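Local coordinates for ABC sugar transporter, periplasmic sugar binding protein (Legionella pneumophila subsp. pneumophila, PDB 3ROT) that probably binds a sugar in the periplasm and delivers it to an ABC transporter for uptake into the cell, at residues M250-L253 with S254-L258; Q50-F53 with I54-L58. One frame throughout, in Å; residues are numbered along the deposited sequence.

Contact 1. Residues M250-L253 with S254-L258; sequences MGYL and SITQL
Tyr-252 O accepts two hydrogen bonds from a single residue, Thr-256, across an i to i+4 turn of the alpha-helix 247-264: OG1 of Thr-256 lies 2.8 Å from Tyr-252 O and Thr-256 N lies 3.1 Å from it. The two donors use the oxygen differently. The amide is tilted only 17° from the carbonyl plane, whereas the hydroxyl sits well above that plane, 43° out of it, and so not on a lone pair. With chi1 -66° the threonine swings OG1 away from its own carbonyl carbon and back over the preceding turn, which gives the second bond.

Gly-251 O, one residue earlier, is also doubly bonded, but by two residues: it takes the nearly straight bond from Ile-255 N at i+4, 3.3 Å long, and the hydroxyl of Ser-254 at i+3, whose OG is 3.1 Å from Gly-251 O. Both side-chain hydroxyls thus turn back onto the helical backbone, and the buried Ser-254 finds its acceptor there. Gln-257 N to Leu-253 O, at 3.0 Å, continues the i to i+4 ladder.

Packing extends outward from this frame. Selenomethionine Met-250 and Ile-255 lie against helix 16-32, while Ser-254 and Gln-257 meet strands 89-92 and 107-109, so the helix packs on the six-stranded parallel sheet of this Rossmann-like lobe. The phenol of Tyr-252 hydrogen-bonds Glu-31, and Gln-257 NE2 reaches Val-269 O. Thr-256 meets the tyrosine ring obliquely, with OG1 3.4 Å from Tyr-252 CE2.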
loop_
_atom_site.group_PDB
_atom_site.type_symbol
_atom_site.label_atom_id
_atom_site.label_comp_id
_atom_site.label_asym_id
_atom_site.label_seq_id
_atom_site.Cartn_x
_atom_site.Cartn_y
_atom_site.Cartn_z
HETATM N N MSE A 250 7.196 -17.786 9.674
HETATM C CA MSE A 250 7.859 -18.179 8.435
HETATM C C MSE A 250 9.223 -17.496 8.413
HETATM O O MSE A 250 10.252 -18.135 8.212
HETATM C CB MSE A 250 7.019 -17.704 7.250
HETATM C CG MSE A 250 7.187 -18.474 5.946
HETATM SE SE MSE A 250 6.003 -17.715 4.587
HETATM C CE MSE A 250 4.322 -18.038 5.403
ATOM N N GLY A 251 9.214 -16.182 8.622
ATOM C CA GLY A 251 10.452 -15.426 8.630
ATOM C C GLY A 251 11.426 -15.905 9.689
ATOM O O GLY A 251 12.560 -16.262 9.375
ATOM N N TYR A 252 10.974 -15.925 10.940
ATOM C CA TYR A 252 11.801 -16.344 12.073
ATOM C C TYR A 252 12.421 -17.722 11.860
ATOM O O TYR A 252 13.639 -17.901 11.962
ATOM C CB TYR A 252 10.958 -16.367 13.349
ATOM C CG TYR A 252 11.773 -16.449 14.616
ATOM C CD1 TYR A 252 12.096 -15.298 15.335
ATOM C CD2 TYR A 252 12.282 -17.671 15.060
ATOM C CE1 TYR A 252 12.915 -15.358 16.462
ATOM C CE2 TYR A 252 13.106 -17.742 16.182
ATOM C CZ TYR A 252 13.419 -16.585 16.874
ATOM O OH TYR A 252 14.266 -16.659 17.954
ATOM N N LEU A 253 11.579 -18.699 11.558
ATOM C CA LEU A 253 12.051 -20.051 11.357
ATOM C C LEU A 253 12.964 -20.272 10.160
ATOM O O LEU A 253 13.853 -21.121 10.226
ATOM C CB LEU A 253 10.867 -21.023 11.295
ATOM C CG LEU A 253 10.192 -21.308 12.639
ATOM C CD1 LEU A 253 9.040 -22.315 12.437
ATOM C CD2 LEU A 253 11.232 -21.862 13.620
ATOM N N SER A 254 12.772 -19.530 9.071
ATOM C CA SER A 254 13.646 -19.732 7.916
ATOM C C SER A 254 15.080 -19.257 8.210
ATOM O O SER A 254 16.040 -19.949 7.892
ATOM C CB SER A 254 13.082 -19.042 6.661
ATOM O OG SER A 254 13.291 -17.644 6.672
ATOM N N ILE A 255 15.236 -18.095 8.832
ATOM C CA ILE A 255 16.588 -17.618 9.148
ATOM C C ILE A 255 17.218 -18.537 10.198
ATOM O O ILE A 255 18.417 -18.851 10.133
ATOM C CB ILE A 255 16.573 -16.153 9.689
ATOM C CG1 ILE A 255 16.160 -15.184 8.574
ATOM C CG2 ILE A 255 17.949 -15.769 10.228
ATOM C CD1 ILE A 255 16.983 -15.328 7.298
ATOM N N THR A 256 16.403 -18.975 11.156
ATOM C CA THR A 256 16.874 -19.861 12.217
ATOM C C THR A 256 17.458 -21.150 11.651
ATOM O O THR A 256 18.520 -21.596 12.081
ATOM C CB THR A 256 15.730 -20.207 13.215
ATOM O OG1 THR A 256 15.331 -19.023 13.908
ATOM C CG2 THR A 256 16.185 -21.252 14.242
ATOM N N GLN A 257 16.782 -21.751 10.680
ATOM C CA GLN A 257 17.292 -22.991 10.101
ATOM C C GLN A 257 18.571 -22.774 9.304
ATOM O O GLN A 257 19.483 -23.607 9.349
ATOM C CB GLN A 257 16.246 -23.655 9.195
ATOM C CG GLN A 257 14.989 -24.122 9.921
ATOM C CD GLN A 257 14.386 -25.371 9.298
ATOM O OE1 GLN A 257 14.845 -26.488 9.543
ATOM N NE2 GLN A 257 13.360 -25.184 8.475
ATOM N N LEU A 258 18.639 -21.669 8.566
ATOM C CA LEU A 258 19.825 -21.392 7.777
ATOM C C LEU A 258 21.027 -21.294 8.699
ATOM O O LEU A 258 22.098 -21.797 8.373
ATOM C CB LEU A 258 19.663 -20.090 6.978
ATOM C CG LEU A 258 18.832 -20.163 5.692
ATOM C CD1 LEU A 258 18.658 -18.770 5.113
ATOM C CD2 LEU A 258 19.519 -21.083 4.688
#

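Contact 2. Residues Q50-F53 with I54-L58; sequences QVQF and IESAL
Gln-52 O and Ser-56 N form the shortest backbone hydrogen bond between 50-53 and 54-58, 2.8 Å with an N-H...O angle of 168°. The other three rungs of this alpha-helical ladder are alike: Ile-54 N to Gln-50 O and Glu-55 N to Val-51 O both measure 3.0 Å, and Ala-57 N to Phe-53 O measures 2.9 Å. All four carbonyls of 50-53 therefore have an amide donor.

The hydroxyl of Ser-56 also faces this backbone. Its chi1 of 55° sets OG between its own backbone N and carbonyl carbon, facing the previous turn, where Phe-53 O is 3.0 Å from Ser-56 OG and Gln-52 O 3.1 Å.

Gln-50 NE2 and both carboxylate oxygens of Glu-55 find partners beyond the helical turn. The carboxylate of Glu-55 makes a salt bridge to Arg-81 through OE1 and takes a hydrogen bond with Ser-78 OG through OE2, tying helix 47-59 to helix 76-85. Gln-50, extended beyond CG, carries NE2 to Thr-68 OG1, while the side chains of Gln-50 and Ile-54 pass each other at a slant, Gln-50 CG 4.1 Å from Ile-54 CD1. Ile-54 also touches Ile-9 and Thr-67, and Ala-57 touches Tyr-7 and Ile-65. Contacts with strands 5-9 and 64-67 place this as a sheet-covering helix of the Rossmann-like, parallel alpha/beta lobe found in periplasmic binding proteins.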
loop_
_atom_site.group_PDB
_atom_site.type_symbol
_atom_site.label_atom_id
_atom_site.label_comp_id
_atom_site.label_asym_id
_atom_site.label_seq_id
_atom_site.Cartn_x
_atom_site.Cartn_y
_atom_site.Cartn_z
ATOM N N GLN A 50 13.966 -9.424 -9.069
ATOM C CA GLN A 50 14.267 -10.383 -8.013
ATOM C C GLN A 50 15.374 -11.332 -8.460
ATOM O O GLN A 50 16.243 -11.692 -7.670
ATOM C CB GLN A 50 13.015 -11.189 -7.626
ATOM C CG GLN A 50 13.335 -12.425 -6.780
ATOM C CD GLN A 50 12.104 -13.116 -6.225
ATOM O OE1 GLN A 50 11.035 -13.090 -6.830
ATOM N NE2 GLN A 50 12.259 -13.759 -5.071
ATOM N N VAL A 51 15.337 -11.741 -9.726
ATOM C CA VAL A 51 16.356 -12.637 -10.257
ATOM C C VAL A 51 17.720 -11.955 -10.155
ATOM O O VAL A 51 18.712 -12.581 -9.781
ATOM C CB VAL A 51 16.068 -13.017 -11.736
ATOM C CG1 VAL A 51 17.293 -13.675 -12.357
ATOM C CG2 VAL A 51 14.881 -13.968 -11.803
ATOM N N GLN A 52 17.766 -10.668 -10.476
ATOM C CA GLN A 52 19.017 -9.930 -10.390
ATOM C C GLN A 52 19.471 -9.855 -8.928
ATOM O O GLN A 52 20.657 -9.994 -8.631
ATOM C CB GLN A 52 18.841 -8.528 -10.976
ATOM C CG GLN A 52 20.109 -7.695 -10.964
ATOM C CD GLN A 52 21.321 -8.477 -11.437
ATOM O OE1 GLN A 52 21.284 -9.140 -12.479
ATOM N NE2 GLN A 52 22.409 -8.399 -10.674
ATOM N N PHE A 53 18.524 -9.638 -8.017
ATOM C CA PHE A 53 18.850 -9.589 -6.590
ATOM C C PHE A 53 19.546 -10.883 -6.149
ATOM O O PHE A 53 20.591 -10.854 -5.494
ATOM C CB PHE A 53 17.585 -9.394 -5.752
ATOM C CG PHE A 53 17.090 -7.975 -5.707
ATOM C CD1 PHE A 53 17.955 -6.932 -5.386
ATOM C CD2 PHE A 53 15.750 -7.686 -5.943
ATOM C CE1 PHE A 53 17.491 -5.620 -5.297
ATOM C CE2 PHE A 53 15.279 -6.380 -5.858
ATOM C CZ PHE A 53 16.152 -5.345 -5.532
ATOM N N ILE A 54 18.950 -12.019 -6.504
ATOM C CA ILE A 54 19.494 -13.327 -6.165
ATOM C C ILE A 54 20.884 -13.497 -6.762
ATOM O O ILE A 54 21.791 -14.025 -6.123
ATOM C CB ILE A 54 18.592 -14.462 -6.711
ATOM C CG1 ILE A 54 17.236 -14.431 -6.003
ATOM C CG2 ILE A 54 19.273 -15.804 -6.526
ATOM C CD1 ILE A 54 16.223 -15.388 -6.568
ATOM N N GLU A 55 21.028 -13.050 -8.003
ATOM C CA GLU A 55 22.285 -13.143 -8.728
ATOM C C GLU A 55 23.381 -12.322 -8.037
ATOM O O GLU A 55 24.484 -12.814 -7.807
ATOM C CB GLU A 55 22.069 -12.660 -10.163
ATOM C CG GLU A 55 22.652 -13.561 -11.242
ATOM C CD GLU A 55 22.204 -15.007 -11.121
ATOM O OE1 GLU A 55 22.763 -15.738 -10.281
ATOM O OE2 GLU A 55 21.286 -15.415 -11.860
ATOM N N SER A 56 23.082 -11.073 -7.700
ATOM C CA SER A 56 24.077 -10.243 -7.036
ATOM C C SER A 56 24.366 -10.766 -5.634
ATOM O O SER A 56 25.472 -10.615 -5.130
ATOM C CB SER A 56 23.625 -8.777 -6.983
ATOM O OG SER A 56 22.350 -8.635 -6.384
ATOM N N ALA A 57 23.376 -11.389 -5.004
ATOM C CA ALA A 57 23.578 -11.939 -3.671
ATOM C C ALA A 57 24.583 -13.085 -3.751
ATOM O O ALA A 57 25.493 -13.179 -2.925
ATOM C CB ALA A 57 22.257 -12.438 -3.097
ATOM N N LEU A 58 24.418 -13.949 -4.753
ATOM C CA LEU A 58 25.303 -15.099 -4.954
ATOM C C LEU A 58 26.766 -14.698 -5.089
ATOM O O LEU A 58 27.646 -15.379 -4.575
ATOM C CB LEU A 58 24.894 -15.887 -6.203
ATOM C CG LEU A 58 23.536 -16.589 -6.182
ATOM C CD1 LEU A 58 23.306 -17.328 -7.490
ATOM C CD2 LEU A 58 23.498 -17.558 -5.021
#

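Contact 2 comes first along the chain, on helix 47-59, and contact 1 much later, on helix 247-264. Their centres are 20 Å apart and their nearest atoms about 11 Å, with no touch between them. Both helices nevertheless serve the same six-stranded parallel sheet: 50-58 rests on strands 5-9 and 64-67, whereas 250-258 meets strands 89-92 and 107-109. The five-stranded sheet, strands 132-137 to 241-243, is built from the intervening chain. One lobe is thus assembled from early and late sequence, consistent with the two-lobed design of periplasmic binding proteins, in which the chain crosses between lobes more than once.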